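Local structure of protein (thiaminase I) (Bacillus subtilis, 3THI) at residues T37-Y42 with S61-A66; S43-D48 with E345-L350; I149-G154 with A158-E163; A164-T169 with T173-L178; V245-I250 with Y325-Q330. The protein catalyses the breakdown of thiamin, replacing the thiazole part of the vitamin with another nucleophile. All coordinates share one frame; numbering follows the deposited sequence.

Interaction 1: T37-Y42 with S61-A66; sequences TDWDSY and SHFVDA
Ser41 and Phe63 bring the irregular loop 37-42 and the helical residues 61-65 nearest each other, yet their CA atoms are still 9.3 Å apart, so side chains alone bridge the gap. Trp39 and Phe63 reach in from opposite directions. The closest approach is between Trp39 CH2 and Phe63 CE2, at 3.7 Å, and it leaves the phenyl carbon at the indole edge, near the indole plane. The ring planes are inclined at 43° with centroids 5.8 Å apart, an oblique pairing. The first torsion of Trp39 (chi1 177°) swings the indole away from the backbone N and toward the helix. Ser41 CB fills in beside it, 3.9 Å from Phe63 CE2 and in the plane of that ring. The loop is braced by an Asx turn in which Asp40 OD1 accepts from Tyr42 N at 3.0 Å, met from above the carboxylate plane. Trp39 NE1 donates to the carbonyl of Asp45 and Ser41 OG bonds to Asp56 N, while Leu55 of strand 52-56 touches all three contacting side chains. Cutting Trp39 back to an alanine is likely to open a gap against Phe63 and leave the Asp45 carbonyl without its indole donor. The contact is interior packing of an alpha/beta lobe, with the loop leaving parallel strand 33-36 laid against helix 60-65.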
# COMPACT_ATOMS: atom_id res chain seq x y z
N THR A 37 3.40 -20.09 2.39
CA THR A 37 4.81 -19.84 2.20
C THR A 37 5.11 -18.36 2.38
O THR A 37 4.21 -17.53 2.33
CB THR A 37 5.21 -20.24 0.77
OG1 THR A 37 4.63 -21.53 0.48
CG2 THR A 37 6.72 -20.32 0.62
N ASP A 38 6.36 -18.04 2.66
CA ASP A 38 6.77 -16.66 2.81
C ASP A 38 7.33 -16.25 1.46
O ASP A 38 8.33 -16.80 1.01
CB ASP A 38 7.86 -16.54 3.87
CG ASP A 38 7.35 -15.93 5.16
OD1 ASP A 38 6.33 -16.43 5.70
OD2 ASP A 38 7.97 -14.95 5.63
N TRP A 39 6.65 -15.33 0.79
CA TRP A 39 7.11 -14.87 -0.50
C TRP A 39 6.88 -13.38 -0.60
O TRP A 39 5.79 -12.88 -0.32
CB TRP A 39 6.40 -15.60 -1.62
CG TRP A 39 6.80 -15.10 -2.99
CD1 TRP A 39 7.95 -15.41 -3.67
CD2 TRP A 39 6.07 -14.19 -3.82
NE1 TRP A 39 7.98 -14.75 -4.88
CE2 TRP A 39 6.84 -13.99 -4.99
CE3 TRP A 39 4.85 -13.52 -3.68
CZ2 TRP A 39 6.41 -13.15 -6.02
CZ3 TRP A 39 4.43 -12.69 -4.71
CH2 TRP A 39 5.21 -12.51 -5.87
N ASP A 40 7.92 -12.66 -1.02
CA ASP A 40 7.86 -11.21 -1.16
C ASP A 40 8.15 -10.78 -2.60
O ASP A 40 9.25 -11.01 -3.12
CB ASP A 40 8.86 -10.59 -0.18
CG ASP A 40 8.95 -9.07 -0.28
OD1 ASP A 40 8.02 -8.41 -0.78
OD2 ASP A 40 9.97 -8.54 0.18
N SER A 41 7.17 -10.15 -3.25
CA SER A 41 7.32 -9.69 -4.63
C SER A 41 8.41 -8.62 -4.76
O SER A 41 9.02 -8.46 -5.82
CB SER A 41 5.99 -9.16 -5.15
OG SER A 41 5.57 -8.02 -4.41
N TYR A 42 8.68 -7.92 -3.66
CA TYR A 42 9.70 -6.87 -3.64
C TYR A 42 11.13 -7.37 -3.74
O TYR A 42 12.02 -6.62 -4.09
CB TYR A 42 9.55 -6.02 -2.39
CG TYR A 42 8.58 -4.89 -2.54
CD1 TYR A 42 9.00 -3.67 -3.05
CD2 TYR A 42 7.24 -5.04 -2.17
CE1 TYR A 42 8.11 -2.61 -3.20
CE2 TYR A 42 6.35 -3.99 -2.32
CZ TYR A 42 6.79 -2.78 -2.83
OH TYR A 42 5.93 -1.73 -3.00
N SER A 61 3.51 -5.70 -14.10
CA SER A 61 3.97 -5.66 -15.49
C SER A 61 5.13 -6.62 -15.76
O SER A 61 5.13 -7.34 -16.75
CB SER A 61 4.34 -4.24 -15.89
OG SER A 61 3.20 -3.39 -15.79
N HIS A 62 6.10 -6.63 -14.85
CA HIS A 62 7.24 -7.52 -14.95
C HIS A 62 6.80 -8.99 -14.89
O HIS A 62 7.17 -9.79 -15.75
CB HIS A 62 8.22 -7.24 -13.80
CG HIS A 62 9.31 -8.25 -13.68
ND1 HIS A 62 9.65 -8.84 -12.48
CD2 HIS A 62 10.10 -8.83 -14.61
CE1 HIS A 62 10.60 -9.74 -12.68
NE2 HIS A 62 10.89 -9.75 -13.97
N PHE A 63 6.02 -9.35 -13.87
CA PHE A 63 5.55 -10.73 -13.73
C PHE A 63 4.75 -11.20 -14.94
O PHE A 63 4.90 -12.33 -15.39
CB PHE A 63 4.69 -10.91 -12.47
CG PHE A 63 5.46 -10.75 -11.18
CD1 PHE A 63 6.84 -10.93 -11.14
CD2 PHE A 63 4.79 -10.42 -10.00
CE1 PHE A 63 7.54 -10.79 -9.94
CE2 PHE A 63 5.49 -10.28 -8.80
CZ PHE A 63 6.86 -10.46 -8.76
N VAL A 64 3.91 -10.31 -15.47
CA VAL A 64 3.10 -10.64 -16.63
C VAL A 64 3.94 -10.86 -17.89
O VAL A 64 3.85 -11.91 -18.53
CB VAL A 64 2.05 -9.55 -16.91
CG1 VAL A 64 1.40 -9.79 -18.27
CG2 VAL A 64 1.01 -9.54 -15.81
N ASP A 65 4.77 -9.87 -18.22
CA ASP A 65 5.61 -9.96 -19.41
C ASP A 65 6.60 -11.11 -19.36
O ASP A 65 7.04 -11.60 -20.40
CB ASP A 65 6.35 -8.65 -19.66
CG ASP A 65 5.41 -7.49 -19.99
OD1 ASP A 65 4.18 -7.69 -20.14
OD2 ASP A 65 5.93 -6.37 -20.12
N ALA A 66 6.96 -11.54 -18.15
CA ALA A 66 7.90 -12.65 -17.98
C ALA A 66 7.21 -14.01 -18.09
O ALA A 66 7.87 -15.05 -18.07
CB ALA A 66 8.63 -12.54 -16.66

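Interaction 2: S43-D48 with E345-L350; sequences SADPPD and EVRTWL
Asp45 OD1 takes two bonds from Arg347, one from NH2 at 3.0 Å and one from NE at 3.2 Å, with N-H...O angles of 151° and 144°. This is a side-on salt bridge in which both nitrogens converge on a single oxygen. OD1 lies in the guanidinium plane, at its edge, whereas the donors approach from outside the carboxylate plane: NE on the syn side and NH2 on the anti side, both from the same face. The two flat groups are accordingly turned 45° against each other. The backbones come no closer than 9.0 Å, between the CA atoms of Ser43 and Arg347, and the arginine chain, extended from CG to NE, carries the guanidinium to Asp45. Its NH2 lies 3.1 Å from Ala44 O, but the angle there is too poor for a hydrogen bond; NH2 also donates to the carbonyl of Ser41, its closest polar partner. A methionine in place of Arg347 would probably leave the Asp45 carboxylate without its charged mate and the Ser41 carbonyl without this donor. Phe63 of helix 60-65 touches both the Asp45 and the Arg347 side chains. Near the surface, the first turn of helix 346-353 is joined to an irregular loop of the early alpha/beta part of the fold by a side-on arginine-aspartate salt bridge, NE and NH2 sharing one carboxylate oxygen.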
# COMPACT_ATOMS: atom_id res chain seq x y z
N SER A 43 11.34 -8.64 -3.40
CA SER A 43 12.68 -9.20 -3.45
C SER A 43 12.73 -10.59 -4.07
O SER A 43 13.74 -11.29 -3.96
CB SER A 43 13.28 -9.24 -2.05
OG SER A 43 12.51 -10.06 -1.19
N ALA A 44 11.65 -11.00 -4.73
CA ALA A 44 11.61 -12.32 -5.36
C ALA A 44 10.56 -12.49 -6.45
O ALA A 44 9.49 -11.89 -6.42
CB ALA A 44 11.43 -13.41 -4.31
N ASP A 45 10.90 -13.31 -7.44
CA ASP A 45 9.97 -13.62 -8.51
C ASP A 45 9.20 -14.86 -8.04
O ASP A 45 9.61 -15.55 -7.10
CB ASP A 45 10.72 -13.89 -9.81
CG ASP A 45 11.32 -12.63 -10.41
OD1 ASP A 45 10.80 -11.51 -10.19
OD2 ASP A 45 12.33 -12.77 -11.14
N PRO A 46 8.03 -15.13 -8.65
CA PRO A 46 7.24 -16.29 -8.25
C PRO A 46 7.93 -17.63 -8.45
O PRO A 46 8.40 -17.92 -9.54
CB PRO A 46 6.02 -16.19 -9.17
CG PRO A 46 5.91 -14.71 -9.41
CD PRO A 46 7.34 -14.34 -9.67
N PRO A 47 8.07 -18.42 -7.36
CA PRO A 47 8.71 -19.74 -7.48
C PRO A 47 7.77 -20.63 -8.30
O PRO A 47 6.55 -20.49 -8.23
CB PRO A 47 8.79 -20.21 -6.02
CG PRO A 47 8.91 -18.95 -5.24
CD PRO A 47 7.89 -18.06 -5.94
N ASP A 48 8.34 -21.53 -9.10
CA ASP A 48 7.54 -22.43 -9.92
C ASP A 48 6.46 -23.20 -9.14
O ASP A 48 5.39 -23.50 -9.68
CB ASP A 48 8.45 -23.44 -10.64
CG ASP A 48 9.29 -22.81 -11.74
OD1 ASP A 48 9.55 -21.59 -11.71
OD2 ASP A 48 9.70 -23.57 -12.64
N GLU A 345 10.64 -3.41 -16.47
CA GLU A 345 12.05 -3.27 -16.09
C GLU A 345 12.23 -2.65 -14.72
O GLU A 345 13.32 -2.20 -14.37
CB GLU A 345 12.80 -2.45 -17.15
CG GLU A 345 12.69 -3.03 -18.56
CD GLU A 345 13.06 -4.51 -18.63
OE1 GLU A 345 14.07 -4.92 -18.00
OE2 GLU A 345 12.33 -5.28 -19.30
N VAL A 346 11.16 -2.69 -13.92
CA VAL A 346 11.17 -2.11 -12.57
C VAL A 346 12.37 -2.50 -11.71
O VAL A 346 13.03 -1.62 -11.16
CB VAL A 346 9.82 -2.38 -11.81
CG1 VAL A 346 9.51 -3.87 -11.72
CG2 VAL A 346 9.85 -1.73 -10.44
N ARG A 347 12.71 -3.78 -11.64
CA ARG A 347 13.84 -4.22 -10.82
C ARG A 347 15.16 -3.55 -11.19
O ARG A 347 15.88 -3.09 -10.30
CB ARG A 347 13.98 -5.74 -10.82
CG ARG A 347 12.80 -6.47 -10.20
CD ARG A 347 13.18 -7.88 -9.77
NE ARG A 347 12.03 -8.71 -9.42
CZ ARG A 347 11.27 -8.56 -8.33
NH1 ARG A 347 11.51 -7.59 -7.45
NH2 ARG A 347 10.30 -9.42 -8.08
N THR A 348 15.46 -3.43 -12.48
CA THR A 348 16.69 -2.80 -12.92
C THR A 348 16.64 -1.30 -12.60
O THR A 348 17.59 -0.75 -12.05
CB THR A 348 16.97 -3.01 -14.44
OG1 THR A 348 17.12 -4.41 -14.71
CG2 THR A 348 18.25 -2.29 -14.88
N TRP A 349 15.52 -0.67 -12.93
CA TRP A 349 15.34 0.75 -12.69
C TRP A 349 15.47 1.08 -11.20
O TRP A 349 15.95 2.16 -10.84
CB TRP A 349 13.97 1.22 -13.20
CG TRP A 349 13.84 2.72 -13.26
CD1 TRP A 349 14.08 3.51 -14.34
CD2 TRP A 349 13.44 3.60 -12.20
NE1 TRP A 349 13.87 4.83 -14.03
CE2 TRP A 349 13.47 4.92 -12.72
CE3 TRP A 349 13.07 3.42 -10.86
CZ2 TRP A 349 13.14 6.04 -11.94
CZ3 TRP A 349 12.74 4.54 -10.08
CH2 TRP A 349 12.79 5.83 -10.64
N LEU A 350 15.03 0.17 -10.35
CA LEU A 350 15.11 0.35 -8.91
C LEU A 350 16.57 0.31 -8.44
O LEU A 350 16.97 1.08 -7.56
CB LEU A 350 14.28 -0.72 -8.20
CG LEU A 350 12.99 -0.33 -7.47
CD1 LEU A 350 12.40 0.95 -8.00
CD2 LEU A 350 12.01 -1.48 -7.58

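Interaction 3: I149-G154 with A158-E163; sequences INMAGG and ASMYLE
The turn that leads from strand 147-149 into helix 154-169 folds back on the helix it starts, bringing Ile149 and Met151 onto Met160. Ile149 and Met160 meet tip to tip, with CD1 of the isoleucine 3.9 Å from CE of the methionine. Met151 instead crosses Met160 at about a right angle, its CG lying 3.9 Å from Met160 SD and its CE 3.9 Å from Met160 CE. Both methionines bend at their last torsion (chi3 76° in Met160), which turns the terminal methyls out of line. Leu195 of helix 186-199 packs on both of them. The backbone supplies a polar part: Ala158 N donates to Gly154 O at 2.9 Å with an angle of 161°, an i to i+4 bond. Ahead of it an Asx turn bonds Ala152 N to Asn150 OD1 at 3.1 Å, and Gly153, at the N-cap with phi 92°, has no side chain to jam against the preceding carbonyl oxygen. One side-chain-to-backbone bond and one backbone bond set the course of the turn, while the packing of Ile149 and Met151 on Met160 is apolar, van der Waals contact between an isoleucine methyl and two thioether chains.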
# COMPACT_ATOMS: atom_id res chain seq x y z
N ILE A 149 7.45 10.69 9.03
CA ILE A 149 7.25 10.00 7.77
C ILE A 149 8.37 9.01 7.49
O ILE A 149 9.54 9.29 7.73
CB ILE A 149 7.09 10.97 6.58
CG1 ILE A 149 6.66 10.19 5.32
CG2 ILE A 149 8.39 11.74 6.34
CD1 ILE A 149 6.51 11.04 4.07
N ASN A 150 7.98 7.84 7.03
CA ASN A 150 8.92 6.79 6.69
C ASN A 150 9.39 6.98 5.25
O ASN A 150 8.62 6.87 4.29
CB ASN A 150 8.26 5.42 6.86
CG ASN A 150 9.21 4.27 6.63
OD1 ASN A 150 10.33 4.46 6.15
ND2 ASN A 150 8.79 3.06 6.98
N MET A 151 10.66 7.33 5.10
CA MET A 151 11.25 7.52 3.79
C MET A 151 12.53 6.70 3.71
O MET A 151 13.40 6.97 2.90
CB MET A 151 11.52 9.01 3.52
CG MET A 151 10.24 9.79 3.26
SD MET A 151 10.47 11.52 2.82
CE MET A 151 10.99 11.39 1.12
N ALA A 152 12.65 5.72 4.61
CA ALA A 152 13.80 4.83 4.67
C ALA A 152 13.64 3.76 3.58
O ALA A 152 12.53 3.37 3.24
CB ALA A 152 13.85 4.17 6.04
N GLY A 153 14.75 3.26 3.06
CA GLY A 153 14.65 2.24 2.02
C GLY A 153 14.65 2.88 0.64
O GLY A 153 13.92 3.87 0.41
N GLY A 154 15.47 2.33 -0.25
CA GLY A 154 15.60 2.85 -1.61
C GLY A 154 14.37 2.73 -2.49
O GLY A 154 14.04 3.65 -3.21
N ALA A 158 12.22 5.60 -4.27
CA ALA A 158 12.04 5.45 -5.72
C ALA A 158 10.56 5.47 -6.06
O ALA A 158 10.15 6.07 -7.05
CB ALA A 158 12.67 4.16 -6.19
N SER A 159 9.76 4.82 -5.22
CA SER A 159 8.32 4.78 -5.41
C SER A 159 7.68 6.14 -5.21
O SER A 159 6.79 6.53 -5.95
CB SER A 159 7.67 3.78 -4.46
OG SER A 159 7.92 2.47 -4.90
N MET A 160 8.13 6.86 -4.18
CA MET A 160 7.58 8.19 -3.92
C MET A 160 7.93 9.11 -5.08
O MET A 160 7.10 9.90 -5.53
CB MET A 160 8.12 8.73 -2.61
CG MET A 160 7.60 7.97 -1.42
SD MET A 160 8.31 8.56 0.11
CE MET A 160 7.39 10.07 0.35
N TYR A 161 9.15 8.95 -5.60
CA TYR A 161 9.62 9.73 -6.74
C TYR A 161 8.69 9.55 -7.95
O TYR A 161 8.21 10.53 -8.54
CB TYR A 161 11.05 9.30 -7.11
CG TYR A 161 11.59 10.02 -8.33
CD1 TYR A 161 12.19 11.28 -8.21
CD2 TYR A 161 11.43 9.49 -9.61
CE1 TYR A 161 12.61 12.00 -9.33
CE2 TYR A 161 11.85 10.21 -10.75
CZ TYR A 161 12.43 11.46 -10.59
OH TYR A 161 12.84 12.18 -11.68
N LEU A 162 8.43 8.30 -8.30
CA LEU A 162 7.59 7.96 -9.45
C LEU A 162 6.14 8.38 -9.30
O LEU A 162 5.49 8.75 -10.28
CB LEU A 162 7.71 6.47 -9.75
CG LEU A 162 9.12 6.10 -10.22
CD1 LEU A 162 9.27 4.61 -10.37
CD2 LEU A 162 9.37 6.78 -11.53
N GLU A 163 5.63 8.32 -8.08
CA GLU A 163 4.26 8.74 -7.83
C GLU A 163 4.18 10.26 -7.97
O GLU A 163 3.28 10.79 -8.62
CB GLU A 163 3.81 8.34 -6.42
CG GLU A 163 3.65 6.85 -6.24
CD GLU A 163 2.79 6.51 -5.05
OE1 GLU A 163 3.05 7.07 -3.97
OE2 GLU A 163 1.86 5.70 -5.19

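Interaction 4: A164-T169 with T173-L178; sequences ALIDVT and TEYDLL
Apolar contact makes up most of this meeting of Ile166 with Thr173 and Tyr175. Ile166 CD1 lies 3.6 Å from Tyr175 CE2, and Ile166 CG1 is 3.8 Å from Thr173 CG2. Leu165 stands at the ring's edge, near its plane, with CD2 at 4.3 Å from Tyr175 CE1. Thr173 CG2 sits over the centre of the Tyr175 ring, 3.6 Å above its plane, beside the isoleucine, which meets the same ring obliquely nearer its rim. Carbon-oxygen contacts come second: Tyr175 OH is 3.3 Å from Leu165 CB and 3.5 Å from Ile166 CG1. The hydrogen bonds lie outside the interface proper. Thr173 OG1 accepts from Tyr175 N at 3.0 Å (angle 156°), an ST turn; with OG1 anti to the backbone N (chi1 176°), the oxygen serves this turn while the methyl is left for the ring. Tyr175 OH bonds to the carbonyl of Leu162, one turn back on the helix. The tyrosine therefore carries its hydroxyl between two aliphatic side chains to a main-chain carbonyl, fixing the irregular segment to helix 154-169 by packing along its ring and a polar bond at its end.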
# COMPACT_ATOMS: atom_id res chain seq x y z
N ALA A 164 5.14 10.94 -7.34
CA ALA A 164 5.21 12.40 -7.40
C ALA A 164 5.31 12.86 -8.84
O ALA A 164 4.66 13.83 -9.23
CB ALA A 164 6.41 12.90 -6.60
N LEU A 165 6.11 12.16 -9.64
CA LEU A 165 6.31 12.52 -11.04
C LEU A 165 5.00 12.51 -11.81
O LEU A 165 4.79 13.35 -12.69
CB LEU A 165 7.32 11.58 -11.71
CG LEU A 165 7.83 12.01 -13.09
CD1 LEU A 165 8.50 13.36 -12.98
CD2 LEU A 165 8.79 10.98 -13.65
N ILE A 166 4.11 11.58 -11.48
CA ILE A 166 2.82 11.51 -12.15
C ILE A 166 2.01 12.77 -11.85
O ILE A 166 1.50 13.41 -12.77
CB ILE A 166 2.03 10.22 -11.75
CG1 ILE A 166 2.57 9.02 -12.53
CG2 ILE A 166 0.51 10.41 -11.96
CD1 ILE A 166 1.97 7.69 -12.12
N ASP A 167 1.96 13.17 -10.59
CA ASP A 167 1.20 14.36 -10.20
C ASP A 167 1.81 15.62 -10.78
O ASP A 167 1.10 16.58 -11.08
CB ASP A 167 1.10 14.45 -8.67
CG ASP A 167 0.42 13.24 -8.06
OD1 ASP A 167 -0.48 12.66 -8.71
OD2 ASP A 167 0.77 12.87 -6.91
N VAL A 168 3.13 15.59 -10.97
CA VAL A 168 3.87 16.72 -11.53
C VAL A 168 3.55 16.89 -13.01
O VAL A 168 3.35 18.00 -13.48
CB VAL A 168 5.40 16.55 -11.31
CG1 VAL A 168 6.18 17.42 -12.27
CG2 VAL A 168 5.78 16.96 -9.87
N THR A 169 3.48 15.77 -13.74
CA THR A 169 3.18 15.81 -15.17
C THR A 169 1.68 15.95 -15.41
O THR A 169 1.25 16.37 -16.49
CB THR A 169 3.66 14.53 -15.91
OG1 THR A 169 3.07 13.37 -15.31
CG2 THR A 169 5.17 14.42 -15.85
N THR A 173 0.27 7.31 -15.79
CA THR A 173 1.03 6.40 -16.63
C THR A 173 1.33 5.14 -15.84
O THR A 173 1.45 5.18 -14.61
CB THR A 173 2.36 7.01 -17.12
OG1 THR A 173 3.07 6.01 -17.86
CG2 THR A 173 3.23 7.47 -15.98
N GLU A 174 1.37 4.00 -16.53
CA GLU A 174 1.70 2.75 -15.87
C GLU A 174 3.20 2.53 -15.96
O GLU A 174 3.71 1.48 -15.57
CB GLU A 174 0.96 1.58 -16.52
CG GLU A 174 -0.54 1.66 -16.36
CD GLU A 174 -1.24 0.35 -16.65
OE1 GLU A 174 -0.66 -0.49 -17.34
OE2 GLU A 174 -2.39 0.19 -16.19
N TYR A 175 3.89 3.53 -16.48
CA TYR A 175 5.34 3.50 -16.64
C TYR A 175 5.87 2.29 -17.38
O TYR A 175 6.86 1.70 -16.95
CB TYR A 175 6.03 3.60 -15.28
CG TYR A 175 5.99 4.97 -14.66
CD1 TYR A 175 6.71 6.03 -15.21
CD2 TYR A 175 5.27 5.20 -13.48
CE1 TYR A 175 6.73 7.28 -14.60
CE2 TYR A 175 5.29 6.44 -12.86
CZ TYR A 175 6.02 7.47 -13.41
OH TYR A 175 6.04 8.67 -12.76
N ASP A 176 5.20 1.90 -18.48
CA ASP A 176 5.65 0.77 -19.30
C ASP A 176 7.10 1.07 -19.61
O ASP A 176 7.97 0.19 -19.59
CB ASP A 176 4.86 0.67 -20.61
CG ASP A 176 3.54 -0.07 -20.45
OD1 ASP A 176 3.43 -0.88 -19.49
OD2 ASP A 176 2.62 0.14 -21.26
N LEU A 177 7.34 2.35 -19.86
CA LEU A 177 8.67 2.87 -20.10
C LEU A 177 8.94 3.68 -18.83
O LEU A 177 8.16 4.57 -18.48
CB LEU A 177 8.67 3.78 -21.32
CG LEU A 177 10.05 4.22 -21.80
CD1 LEU A 177 10.84 2.99 -22.25
CD2 LEU A 177 9.91 5.22 -22.94
N LEU A 178 9.96 3.29 -18.08
CA LEU A 178 10.32 4.02 -16.87
C LEU A 178 11.14 5.26 -17.24
O LEU A 178 11.91 5.25 -18.20
CB LEU A 178 11.04 3.10 -15.90
CG LEU A 178 10.03 2.13 -15.27
CD1 LEU A 178 10.70 0.82 -14.89
CD2 LEU A 178 9.35 2.78 -14.06

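Interaction 5: V245-I250 with Y325-Q330; sequences VRFKPI and YSELAQ
Phe247 and Glu327 form the tight half of this contact, the carboxylate lying nearly flat on the phenyl ring with the two planes only 11° apart. Glu327 CD is 3.4 Å above the ring plane, offset toward the rim, and OE1 is 3.5 Å from Phe247 CZ. Leu328 crosses the ring at about a right angle, its CD2 3.4 Å from Phe247 CE2, and Met235 touches both of these side chains. With chi1 at 51°, Phe247 CG lies between the backbone N and the carbonyl carbon, a placing that carries the ring over to the helix. One detail is unusual: Glu327 OE2 and Phe247 O are 2.8 Å apart, and two acceptors cannot bond to each other as they stand; the closeness might raise the acid's affinity for a proton. Phe247 N is buried here without a partner. The other half is loose. Arg246 NE remains 6.4 Å from Glu327 OE1, opposite charges whose charged atoms do not touch, and the CB of Lys248 points away, its NZ bridging to Asp122. This is alpha-on-beta packing: helix 324-332 lies against strand 245-248, which pairs antiparallel with strand 96-112, consistent with a periplasmic-binding-protein-like alpha/beta fold.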
# COMPACT_ATOMS: atom_id res chain seq x y z
N VAL A 245 -7.16 10.30 16.30
CA VAL A 245 -6.51 10.98 15.17
C VAL A 245 -7.51 11.33 14.10
O VAL A 245 -8.61 10.78 14.02
CB VAL A 245 -5.40 10.15 14.45
CG1 VAL A 245 -4.17 10.15 15.22
CG2 VAL A 245 -5.86 8.73 14.17
N ARG A 246 -7.11 12.29 13.28
CA ARG A 246 -7.90 12.71 12.14
C ARG A 246 -6.91 12.49 11.01
O ARG A 246 -5.70 12.53 11.23
CB ARG A 246 -8.29 14.19 12.23
CG ARG A 246 -9.26 14.50 13.35
CD ARG A 246 -10.51 13.67 13.20
NE ARG A 246 -11.46 13.87 14.29
CZ ARG A 246 -11.51 13.12 15.39
NH1 ARG A 246 -10.67 12.12 15.57
NH2 ARG A 246 -12.47 13.33 16.28
N PHE A 247 -7.42 12.18 9.83
CA PHE A 247 -6.57 11.96 8.68
C PHE A 247 -7.27 12.47 7.45
O PHE A 247 -8.47 12.74 7.48
CB PHE A 247 -6.26 10.47 8.51
CG PHE A 247 -7.47 9.59 8.52
CD1 PHE A 247 -7.99 9.11 9.71
CD2 PHE A 247 -8.06 9.18 7.33
CE1 PHE A 247 -9.09 8.24 9.72
CE2 PHE A 247 -9.14 8.32 7.33
CZ PHE A 247 -9.66 7.85 8.53
N LYS A 248 -6.53 12.58 6.36
CA LYS A 248 -7.08 13.05 5.10
C LYS A 248 -5.99 12.85 4.06
O LYS A 248 -4.81 12.76 4.41
CB LYS A 248 -7.44 14.54 5.18
CG LYS A 248 -6.26 15.47 5.47
CD LYS A 248 -6.70 16.92 5.50
CE LYS A 248 -7.21 17.38 4.14
NZ LYS A 248 -7.57 18.83 4.14
N PRO A 249 -6.38 12.71 2.79
CA PRO A 249 -5.37 12.53 1.75
C PRO A 249 -4.53 13.80 1.67
O PRO A 249 -4.96 14.87 2.11
CB PRO A 249 -6.21 12.35 0.49
CG PRO A 249 -7.46 11.73 1.01
CD PRO A 249 -7.73 12.57 2.22
N ILE A 250 -3.32 13.67 1.16
CA ILE A 250 -2.42 14.80 1.02
C ILE A 250 -1.69 14.63 -0.30
O ILE A 250 -1.25 13.53 -0.66
CB ILE A 250 -1.46 14.92 2.25
CG1 ILE A 250 -0.53 16.12 2.08
CG2 ILE A 250 -0.70 13.60 2.49
CD1 ILE A 250 0.12 16.55 3.36
N TYR A 325 -13.64 3.34 8.91
CA TYR A 325 -13.79 2.78 7.57
C TYR A 325 -14.76 3.54 6.67
O TYR A 325 -14.80 3.31 5.46
CB TYR A 325 -14.14 1.30 7.65
CG TYR A 325 -12.90 0.44 7.70
CD1 TYR A 325 -12.21 0.12 6.53
CD2 TYR A 325 -12.39 -0.01 8.92
CE1 TYR A 325 -11.04 -0.64 6.57
CE2 TYR A 325 -11.22 -0.77 8.97
CZ TYR A 325 -10.56 -1.09 7.79
OH TYR A 325 -9.44 -1.89 7.82
N SER A 326 -15.54 4.44 7.25
CA SER A 326 -16.48 5.25 6.49
C SER A 326 -15.64 6.31 5.78
O SER A 326 -15.76 6.53 4.57
CB SER A 326 -17.49 5.90 7.45
OG SER A 326 -18.49 6.62 6.74
N GLU A 327 -14.72 6.92 6.53
CA GLU A 327 -13.83 7.94 5.99
C GLU A 327 -12.87 7.32 4.96
O GLU A 327 -12.61 7.90 3.91
CB GLU A 327 -13.06 8.59 7.12
CG GLU A 327 -12.34 9.86 6.72
CD GLU A 327 -11.74 10.60 7.90
OE1 GLU A 327 -12.08 10.27 9.07
OE2 GLU A 327 -10.93 11.50 7.65
N LEU A 328 -12.38 6.11 5.25
CA LEU A 328 -11.48 5.41 4.35
C LEU A 328 -12.20 5.04 3.05
O LEU A 328 -11.63 5.08 1.97
CB LEU A 328 -10.92 4.15 5.02
CG LEU A 328 -10.11 4.32 6.32
CD1 LEU A 328 -9.68 2.95 6.84
CD2 LEU A 328 -8.87 5.19 6.09
N ALA A 329 -13.46 4.64 3.17
CA ALA A 329 -14.26 4.27 2.01
C ALA A 329 -14.35 5.48 1.07
O ALA A 329 -14.13 5.36 -0.13
CB ALA A 329 -15.65 3.82 2.45
N GLN A 330 -14.63 6.64 1.65
CA GLN A 330 -14.75 7.89 0.92
C GLN A 330 -13.50 8.16 0.06
O GLN A 330 -13.60 8.47 -1.12
CB GLN A 330 -14.93 9.02 1.94
CG GLN A 330 -15.65 10.25 1.41
CD GLN A 330 -17.07 10.33 1.93
OE1 GLN A 330 -17.64 9.33 2.38
NE2 GLN A 330 -17.67 11.53 1.87

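From the N terminus, interaction 1 closes the first loop, bringing 37-42 back to 61-66 around strand 52-56. Interaction 2 opens inside that loop, at 43-48, and ties it to helix 346-353 almost at the chain's end, so the two cross, and their centres lie 6 Å apart. Nested within its long span are interactions 3, 4 and 5, which follow one another in series. Interactions 3 and 4 are short local closures at the two ends of helix 154-169, and both touch the 345-350 segment through Trp349. Interaction 5 ties strand 245-248 to helix 324-332, on the opposite side of the chain's centre from interactions 1 and 2.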